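Local structure of tryptophanyl-tRNA synthetase (Campylobacter jejuni subsp. jejuni, 3TZL) at residues M4-G9 and E33-F38; M39-Y44 and S77-Q82; A63-L68 and E282-L287. The protein probably attaches tryptophan to its cognate tRNA at the expense of ATP, working as a homodimeric class I aminoacyl-tRNA synthetase. All blocks are in the same frame, centred on the assembly; numbering follows the deposited sequence.

Contact 1: residues M4-G9 and E33-F38; sequences MRVLTG and EKSQMF. With TRP (tryptophan), chain J.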
# COMPACT_ATOMS: atom_id res chain seq x y z
N MSE B 4 -23.38 -11.45 13.68
CA MSE B 4 -22.27 -11.38 12.71
C MSE B 4 -21.96 -9.99 12.19
O MSE B 4 -22.87 -9.22 11.86
CB MSE B 4 -22.59 -12.25 11.50
CG MSE B 4 -22.92 -13.68 11.79
SE MSE B 4 -23.45 -14.46 10.10
CE MSE B 4 -24.41 -12.92 9.47
N ARG B 5 -20.68 -9.69 12.08
CA ARG B 5 -20.21 -8.37 11.68
C ARG B 5 -20.40 -8.07 10.19
O ARG B 5 -19.97 -8.83 9.31
CB ARG B 5 -18.74 -8.18 12.07
CG ARG B 5 -18.22 -6.76 11.81
CD ARG B 5 -16.90 -6.51 12.52
NE ARG B 5 -17.03 -6.60 13.98
CZ ARG B 5 -15.99 -6.74 14.81
NH1 ARG B 5 -14.76 -6.81 14.33
NH2 ARG B 5 -16.19 -6.81 16.12
N VAL B 6 -21.04 -6.93 9.92
CA VAL B 6 -21.36 -6.51 8.57
C VAL B 6 -20.58 -5.26 8.26
O VAL B 6 -20.64 -4.27 8.99
CB VAL B 6 -22.87 -6.20 8.46
CG1 VAL B 6 -23.23 -5.77 7.06
CG2 VAL B 6 -23.70 -7.39 8.90
N LEU B 7 -19.85 -5.28 7.17
CA LEU B 7 -18.98 -4.18 6.86
C LEU B 7 -19.25 -3.69 5.45
O LEU B 7 -19.31 -4.49 4.52
CB LEU B 7 -17.53 -4.62 7.00
CG LEU B 7 -16.45 -3.57 6.77
CD1 LEU B 7 -15.40 -3.74 7.85
CD2 LEU B 7 -15.83 -3.76 5.42
N THR B 8 -19.39 -2.38 5.31
CA THR B 8 -19.70 -1.76 4.03
C THR B 8 -18.79 -0.56 3.86
O THR B 8 -18.70 0.26 4.75
CB THR B 8 -21.14 -1.19 4.02
OG1 THR B 8 -22.06 -2.17 4.51
CG2 THR B 8 -21.55 -0.78 2.61
N GLY B 9 -18.11 -0.48 2.73
CA GLY B 9 -17.33 0.70 2.41
C GLY B 9 -18.21 1.61 1.59
O GLY B 9 -18.95 1.15 0.75
N GLU B 33 -30.07 -1.27 14.32
CA GLU B 33 -30.54 -1.73 15.62
C GLU B 33 -30.27 -3.21 15.86
O GLU B 33 -29.95 -3.62 16.98
CB GLU B 33 -32.04 -1.44 15.77
CG GLU B 33 -32.39 0.04 15.81
CD GLU B 33 -33.88 0.28 15.88
OE1 GLU B 33 -34.65 -0.69 15.70
OE2 GLU B 33 -34.29 1.44 16.10
N LYS B 34 -30.38 -4.02 14.81
CA LYS B 34 -30.31 -5.47 14.97
C LYS B 34 -29.08 -6.12 14.32
O LYS B 34 -28.86 -7.33 14.47
CB LYS B 34 -31.60 -6.15 14.48
CG LYS B 34 -32.78 -6.01 15.44
CD LYS B 34 -33.85 -7.05 15.14
CE LYS B 34 -35.05 -6.93 16.08
NZ LYS B 34 -36.09 -7.96 15.76
N SER B 35 -28.30 -5.33 13.60
CA SER B 35 -27.04 -5.83 13.04
C SER B 35 -25.86 -5.11 13.66
O SER B 35 -26.00 -4.00 14.20
CB SER B 35 -27.00 -5.66 11.52
OG SER B 35 -27.67 -6.73 10.86
N GLN B 36 -24.69 -5.74 13.60
CA GLN B 36 -23.46 -5.10 14.03
C GLN B 36 -22.81 -4.45 12.81
O GLN B 36 -22.03 -5.10 12.12
CB GLN B 36 -22.51 -6.12 14.65
CG GLN B 36 -21.35 -5.50 15.41
CD GLN B 36 -20.24 -6.51 15.71
OE1 GLN B 36 -19.14 -6.13 16.12
NE2 GLN B 36 -20.52 -7.78 15.50
N MSE B 37 -23.15 -3.18 12.56
CA MSE B 37 -22.77 -2.50 11.32
C MSE B 37 -21.45 -1.72 11.41
O MSE B 37 -21.29 -0.89 12.30
CB MSE B 37 -23.88 -1.52 10.89
CG MSE B 37 -25.27 -2.15 10.67
SE MSE B 37 -25.36 -3.04 8.96
CE MSE B 37 -25.31 -1.51 7.77
N PHE B 38 -20.53 -1.96 10.48
CA PHE B 38 -19.31 -1.17 10.33
C PHE B 38 -19.40 -0.46 8.99
O PHE B 38 -19.61 -1.11 7.97
CB PHE B 38 -18.06 -2.07 10.32
CG PHE B 38 -17.60 -2.50 11.68
CD1 PHE B 38 -16.29 -2.31 12.08
CD2 PHE B 38 -18.49 -3.06 12.59
CE1 PHE B 38 -15.86 -2.71 13.35
CE2 PHE B 38 -18.06 -3.45 13.87
CZ PHE B 38 -16.74 -3.27 14.23
N TRP J . -15.42 -1.03 -3.77
CA TRP J . -16.62 -0.52 -3.09
C TRP J . -17.49 0.29 -4.05
O TRP J . -18.63 0.63 -3.74
CB TRP J . -16.24 0.33 -1.87
CG TRP J . -15.44 -0.44 -0.86
CD1 TRP J . -14.11 -0.29 -0.55
CD2 TRP J . -15.92 -1.53 -0.08
NE1 TRP J . -13.75 -1.22 0.40
CE2 TRP J . -14.84 -2.00 0.70
CE3 TRP J . -17.17 -2.16 0.05
CZ2 TRP J . -14.97 -3.06 1.61
CZ3 TRP J . -17.29 -3.22 0.94
CH2 TRP J . -16.20 -3.65 1.71
OXT TRP J . -17.04 0.61 -5.15
O HOH W 1 -22.40 -2.44 7.40
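NE and NH2 of Arg5 converge on one oxygen, both donating to OE1 of Gln36, each at 3.0 Å. The two bonds differ in direction, for Arg5 NH2 lies in the carbonyl plane on a lone pair of Gln36 OE1, whereas Arg5 NE sits above that plane. The guanidinium and amide planes stand almost perpendicular, 87° apart. A second contact lays the arginine along Phe38. Its CD lies over one face of the Phe38 ring, 3.7 Å from the ring centroid, and the guanidinium follows at 25° to the ring, with Phe38 CZ over its face. Arginine suits this spot because its aliphatic part can cover an aromatic ring while its nitrogens still bond in their own plane; the remaining one, NH1, bonds to the carbonyl of Phe138.

Beneath these side chains strands 5-10 and 36-41 run parallel, joined through helix 18-30 as a beta-alpha-beta unit of the class I Rossmann-like catalytic domain. Val6 N donates to Gln36 O (3.0 Å), Phe38 N to Val6 O (2.8 Å), and Thr8 N to Phe38 O (3.0 Å). On the face opposite Arg5, Leu7 and Phe38, Val6 CG1 packs at 3.9 Å on the selenium of Met37, a selenomethionine here, and the two side chains run alongside each other. A water that donates to Phe38 O also pairs with Thr8 OG1. Farther along, Leu7 CD2 touches CH2 of the bound tryptophan at 3.7 Å, and Gly9, lacking a side chain, lets the indole come close: a CB there would collide with it.

Contact 2: residues M39-Y44 and S77-Q82; sequences MFIANY and SVFWLQ. With TRP (tryptophan), chain J.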
# COMPACT_ATOMS: atom_id res chain seq x y z
N MSE B 39 -19.22 0.86 8.96
CA MSE B 39 -19.34 1.58 7.69
C MSE B 39 -18.23 2.60 7.64
O MSE B 39 -18.00 3.30 8.62
CB MSE B 39 -20.69 2.30 7.59
CG MSE B 39 -21.89 1.42 7.24
SE MSE B 39 -23.47 2.00 8.22
CE MSE B 39 -22.59 1.75 9.94
N PHE B 40 -17.55 2.69 6.51
CA PHE B 40 -16.48 3.67 6.39
C PHE B 40 -16.58 4.39 5.07
O PHE B 40 -17.06 3.83 4.08
CB PHE B 40 -15.10 3.02 6.56
CG PHE B 40 -14.79 1.97 5.52
CD1 PHE B 40 -14.10 2.32 4.37
CD2 PHE B 40 -15.18 0.65 5.70
CE1 PHE B 40 -13.81 1.37 3.41
CE2 PHE B 40 -14.89 -0.32 4.74
CZ PHE B 40 -14.21 0.05 3.59
N ILE B 41 -16.16 5.66 5.07
CA ILE B 41 -16.03 6.44 3.86
C ILE B 41 -14.72 6.00 3.20
O ILE B 41 -13.64 6.23 3.74
CB ILE B 41 -15.94 7.95 4.16
CG1 ILE B 41 -17.15 8.41 5.00
CG2 ILE B 41 -15.86 8.76 2.87
CD1 ILE B 41 -18.46 8.18 4.28
N ALA B 42 -14.81 5.38 2.04
CA ALA B 42 -13.66 4.72 1.44
C ALA B 42 -12.85 5.73 0.68
O ALA B 42 -12.83 5.70 -0.54
CB ALA B 42 -14.12 3.61 0.49
N ASN B 43 -12.17 6.62 1.39
CA ASN B 43 -11.45 7.68 0.70
C ASN B 43 -10.15 7.26 0.00
O ASN B 43 -9.76 7.90 -0.97
CB ASN B 43 -11.28 8.96 1.56
CG ASN B 43 -10.39 8.77 2.78
OD1 ASN B 43 -10.37 7.71 3.40
ND2 ASN B 43 -9.66 9.83 3.15
N TYR B 44 -9.48 6.20 0.47
CA TYR B 44 -8.28 5.73 -0.27
C TYR B 44 -8.71 5.29 -1.66
O TYR B 44 -8.09 5.63 -2.65
CB TYR B 44 -7.56 4.58 0.42
CG TYR B 44 -6.69 4.98 1.60
CD1 TYR B 44 -5.93 6.13 1.58
CD2 TYR B 44 -6.65 4.19 2.74
CE1 TYR B 44 -5.13 6.47 2.67
CE2 TYR B 44 -5.88 4.52 3.82
CZ TYR B 44 -5.12 5.65 3.79
OH TYR B 44 -4.34 5.95 4.90
N SER B 77 -23.35 2.10 15.70
CA SER B 77 -22.50 1.54 14.64
C SER B 77 -21.07 2.04 14.73
O SER B 77 -20.77 2.91 15.53
CB SER B 77 -23.05 1.95 13.28
OG SER B 77 -24.37 1.47 13.10
N VAL B 78 -20.20 1.49 13.89
CA VAL B 78 -18.82 1.98 13.82
C VAL B 78 -18.65 2.64 12.47
O VAL B 78 -18.76 1.99 11.44
CB VAL B 78 -17.79 0.87 14.06
CG1 VAL B 78 -16.38 1.39 13.90
CG2 VAL B 78 -18.00 0.28 15.47
N PHE B 79 -18.43 3.96 12.50
CA PHE B 79 -18.45 4.78 11.30
C PHE B 79 -17.23 5.69 11.23
O PHE B 79 -17.06 6.57 12.07
CB PHE B 79 -19.72 5.61 11.28
CG PHE B 79 -19.83 6.53 10.10
CD1 PHE B 79 -20.05 6.03 8.82
CD2 PHE B 79 -19.74 7.91 10.27
CE1 PHE B 79 -20.16 6.88 7.73
CE2 PHE B 79 -19.86 8.77 9.18
CZ PHE B 79 -20.07 8.25 7.91
N TRP B 80 -16.40 5.50 10.22
CA TRP B 80 -15.14 6.22 10.17
C TRP B 80 -14.71 6.50 8.75
O TRP B 80 -15.32 6.04 7.80
CB TRP B 80 -14.04 5.45 10.94
CG TRP B 80 -13.46 4.25 10.25
CD1 TRP B 80 -12.25 4.18 9.63
CD2 TRP B 80 -14.06 2.95 10.11
NE1 TRP B 80 -12.05 2.91 9.12
CE2 TRP B 80 -13.15 2.14 9.40
CE3 TRP B 80 -15.28 2.40 10.52
CZ2 TRP B 80 -13.42 0.81 9.09
CZ3 TRP B 80 -15.54 1.07 10.22
CH2 TRP B 80 -14.62 0.29 9.51
N LEU B 81 -13.67 7.32 8.63
CA LEU B 81 -13.06 7.68 7.36
C LEU B 81 -11.86 6.76 7.18
O LEU B 81 -10.99 6.70 8.04
CB LEU B 81 -12.59 9.13 7.42
CG LEU B 81 -11.88 9.74 6.22
CD1 LEU B 81 -12.86 9.85 5.08
CD2 LEU B 81 -11.33 11.12 6.59
N GLN B 82 -11.83 6.04 6.07
CA GLN B 82 -10.89 4.95 5.88
C GLN B 82 -9.44 5.31 6.23
O GLN B 82 -8.76 4.58 6.95
CB GLN B 82 -10.95 4.52 4.42
CG GLN B 82 -10.17 3.27 4.10
CD GLN B 82 -10.17 3.02 2.62
OE1 GLN B 82 -10.46 3.93 1.84
NE2 GLN B 82 -9.90 1.79 2.23
N TRP J . -15.42 -1.03 -3.77
CA TRP J . -16.62 -0.52 -3.09
C TRP J . -17.49 0.29 -4.05
O TRP J . -18.63 0.63 -3.74
CB TRP J . -16.24 0.33 -1.87
CG TRP J . -15.44 -0.44 -0.86
CD1 TRP J . -14.11 -0.29 -0.55
CD2 TRP J . -15.92 -1.53 -0.08
NE1 TRP J . -13.75 -1.22 0.40
CE2 TRP J . -14.84 -2.00 0.70
CE3 TRP J . -17.17 -2.16 0.05
CZ2 TRP J . -14.97 -3.06 1.61
CZ3 TRP J . -17.29 -3.22 0.94
CH2 TRP J . -16.20 -3.65 1.71
OXT TRP J . -17.04 0.61 -5.15
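One face of the Trp80 indole is covered by Phe40 CB, over the centre of the six-membered ring, 3.6 Å from its centroid, in a CH-pi contact. Both residues hold CG wedged between backbone N and carbonyl carbon (chi1 61° for Phe40, 76° for Trp80), so the side chains run alongside each other with their rings oblique, at 36°. The edge of the Phe40 ring is turned to the substrate: its CZ lies 3.5 Å from NE1 of the bound tryptophan. On the other sheet face the Phe79 ring has Met39 CB at its edge, and its CZ meets Ile41 CD1 at 4.0 Å. Large apolar side chains suit Phe40, Trp80, Ile41 and Phe79, all buried.

Three backbone bonds join the parallel strands, Met39 N to Val78 O (2.8 Å), Trp80 N to Met39 O and Ile41 N to Trp80 O, and a fourth, Gln82 N to Ile41 O, continues the pattern just past strand 78-81. Ile41 O is gripped twice, for Asn43 N also donates to it in an inverse gamma turn centred on Ala42. Gln82, extended with CG anti to its backbone N, reaches across that turn and accepts from Tyr44 N through OE1 at 2.8 Å, the donor above the amide plane. Its NE2 bonds to Asp134, which itself bonds to the bound tryptophan, probably at the indole N-H, so Gln82 positions that carboxylate from the second shell. Tyr44 OH bonds to Glu90 of the second subunit. Such a pocket, at the C-terminal ends of parallel strands, characterises the class I Rossmann-like fold.

Contact 3: residues A63-L68 and E282-L287; sequences AAAAFL and EKYNEL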
# COMPACT_ATOMS: atom_id res chain seq x y z
N ALA B 63 -19.73 13.31 2.19
CA ALA B 63 -20.24 11.95 2.32
C ALA B 63 -20.51 11.61 3.79
O ALA B 63 -21.53 11.03 4.11
CB ALA B 63 -19.30 10.95 1.70
N ALA B 64 -19.57 11.96 4.67
CA ALA B 64 -19.73 11.66 6.08
C ALA B 64 -20.95 12.41 6.61
O ALA B 64 -21.81 11.81 7.25
CB ALA B 64 -18.47 12.04 6.85
N ALA B 65 -21.03 13.71 6.31
CA ALA B 65 -22.17 14.54 6.73
C ALA B 65 -23.49 13.99 6.22
O ALA B 65 -24.48 13.94 6.95
CB ALA B 65 -21.99 15.98 6.27
N ALA B 66 -23.50 13.54 4.96
CA ALA B 66 -24.72 12.99 4.39
C ALA B 66 -25.19 11.71 5.10
O ALA B 66 -26.37 11.55 5.40
CB ALA B 66 -24.54 12.72 2.91
N PHE B 67 -24.27 10.80 5.38
CA PHE B 67 -24.71 9.53 5.95
C PHE B 67 -25.14 9.70 7.41
O PHE B 67 -26.12 9.11 7.87
CB PHE B 67 -23.68 8.42 5.76
CG PHE B 67 -23.56 7.96 4.32
CD1 PHE B 67 -24.53 7.16 3.75
CD2 PHE B 67 -22.47 8.32 3.54
CE1 PHE B 67 -24.43 6.73 2.43
CE2 PHE B 67 -22.36 7.92 2.22
CZ PHE B 67 -23.34 7.11 1.66
N LEU B 68 -24.41 10.53 8.14
CA LEU B 68 -24.82 10.88 9.49
C LEU B 68 -26.19 11.53 9.47
O LEU B 68 -27.08 11.15 10.24
CB LEU B 68 -23.78 11.79 10.13
CG LEU B 68 -22.48 11.06 10.46
CD1 LEU B 68 -21.43 12.04 10.91
CD2 LEU B 68 -22.73 10.02 11.54
N GLU B 282 -30.82 20.25 7.45
CA GLU B 282 -30.33 21.17 8.47
C GLU B 282 -29.14 20.59 9.20
O GLU B 282 -28.17 21.30 9.50
CB GLU B 282 -31.43 21.51 9.48
CG GLU B 282 -32.58 22.31 8.92
CD GLU B 282 -33.75 22.44 9.90
OE1 GLU B 282 -33.62 21.99 11.07
OE2 GLU B 282 -34.80 22.98 9.50
N LYS B 283 -29.21 19.30 9.51
CA LYS B 283 -28.11 18.62 10.17
C LYS B 283 -26.87 18.54 9.25
O LYS B 283 -25.72 18.75 9.68
CB LYS B 283 -28.55 17.23 10.60
CG LYS B 283 -27.48 16.43 11.30
CD LYS B 283 -28.07 15.14 11.83
CE LYS B 283 -27.00 14.17 12.32
NZ LYS B 283 -27.65 12.92 12.82
N TYR B 284 -27.12 18.23 7.98
CA TYR B 284 -26.09 18.16 6.96
C TYR B 284 -25.31 19.47 6.87
O TYR B 284 -24.08 19.49 7.02
CB TYR B 284 -26.74 17.81 5.63
CG TYR B 284 -25.82 17.78 4.42
CD1 TYR B 284 -25.01 16.68 4.15
CD2 TYR B 284 -25.84 18.82 3.50
CE1 TYR B 284 -24.20 16.64 3.00
CE2 TYR B 284 -25.04 18.80 2.36
CZ TYR B 284 -24.23 17.71 2.12
OH TYR B 284 -23.45 17.72 0.98
N ASN B 285 -26.04 20.56 6.65
CA ASN B 285 -25.45 21.89 6.59
C ASN B 285 -24.70 22.30 7.85
O ASN B 285 -23.62 22.89 7.76
CB ASN B 285 -26.52 22.92 6.25
CG ASN B 285 -27.02 22.76 4.82
OD1 ASN B 285 -26.23 22.67 3.88
ND2 ASN B 285 -28.34 22.69 4.66
N GLU B 286 -25.26 21.99 9.01
CA GLU B 286 -24.59 22.24 10.29
C GLU B 286 -23.23 21.52 10.38
O GLU B 286 -22.24 22.10 10.79
CB GLU B 286 -25.50 21.85 11.46
CG GLU B 286 -24.84 21.87 12.85
CD GLU B 286 -24.36 20.49 13.32
OE1 GLU B 286 -25.07 19.48 13.09
OE2 GLU B 286 -23.26 20.40 13.94
N LEU B 287 -23.20 20.25 9.98
CA LEU B 287 -21.96 19.47 10.05
C LEU B 287 -20.89 20.01 9.09
O LEU B 287 -19.70 19.81 9.32
CB LEU B 287 -22.25 18.00 9.75
CG LEU B 287 -23.04 17.21 10.80
CD1 LEU B 287 -23.57 15.91 10.19
CD2 LEU B 287 -22.20 16.91 12.05
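Two helices, 53-70 of the Rossmann-like domain and 278-289 from the C-terminal helical region, pack here roughly antiparallel: the axes of their segments 63-68 and 282-287 come within 8.6 Å, with 148° between directions. Small alanines on the first helix allow this approach. Tyr284 leaves its helix with CG anti to the backbone N (chi1 176°), which swings the ring across to the other backbone. Its CD1 meets Ala65 CB at 3.8 Å and Ala66 N at 3.6 Å; the next atom, CE1, touches Ala66 CB at 3.9 Å. The ring thus presents its edge to the peptide between Ala65 and Ala66, while Phe204 stacks on it.

One turn later, Leu287 CB lies 4.0 Å from Ala65 CB, and its CD1 reaches Ala65 O and Leu68 CB. Leucine suits this buried place, which Leu68 extends toward Leu294 and Ile297 of helix 291-320. At the exposed border a lysine is apt, because a long chain can carry its charge back to a polar backbone atom. From CB, Lys283 runs fully extended through CG and CD; its CE comes within 3.7 Å of Leu68 O, and NZ donates to Leu68 O at 3.2 Å, from above the carbonyl plane.

Along the chain contact 1 closes before contact 2 opens, and the two share strand 36-41, which lies between strands 5-10 and 78-81 in the parallel sheet. Their centres lie 12 Å apart, and both touch the bound tryptophan, so adjoining strands shape one substrate pocket. Contact 3 lies beyond the face that carries Ile41 and Phe79, its centre 15 Å from that of contact 2 and 21 Å from that of contact 1. Segment 63-68 falls between the two halves of contact 2, so contacts 2 and 3 interlock in sequence: Leu68 and Ala64 rest on Phe79, and Ala63 on Ile41. Segment 282-287, from much later in the chain, covers helix 53-70, so the C-terminal helices pack against the catalytic fold.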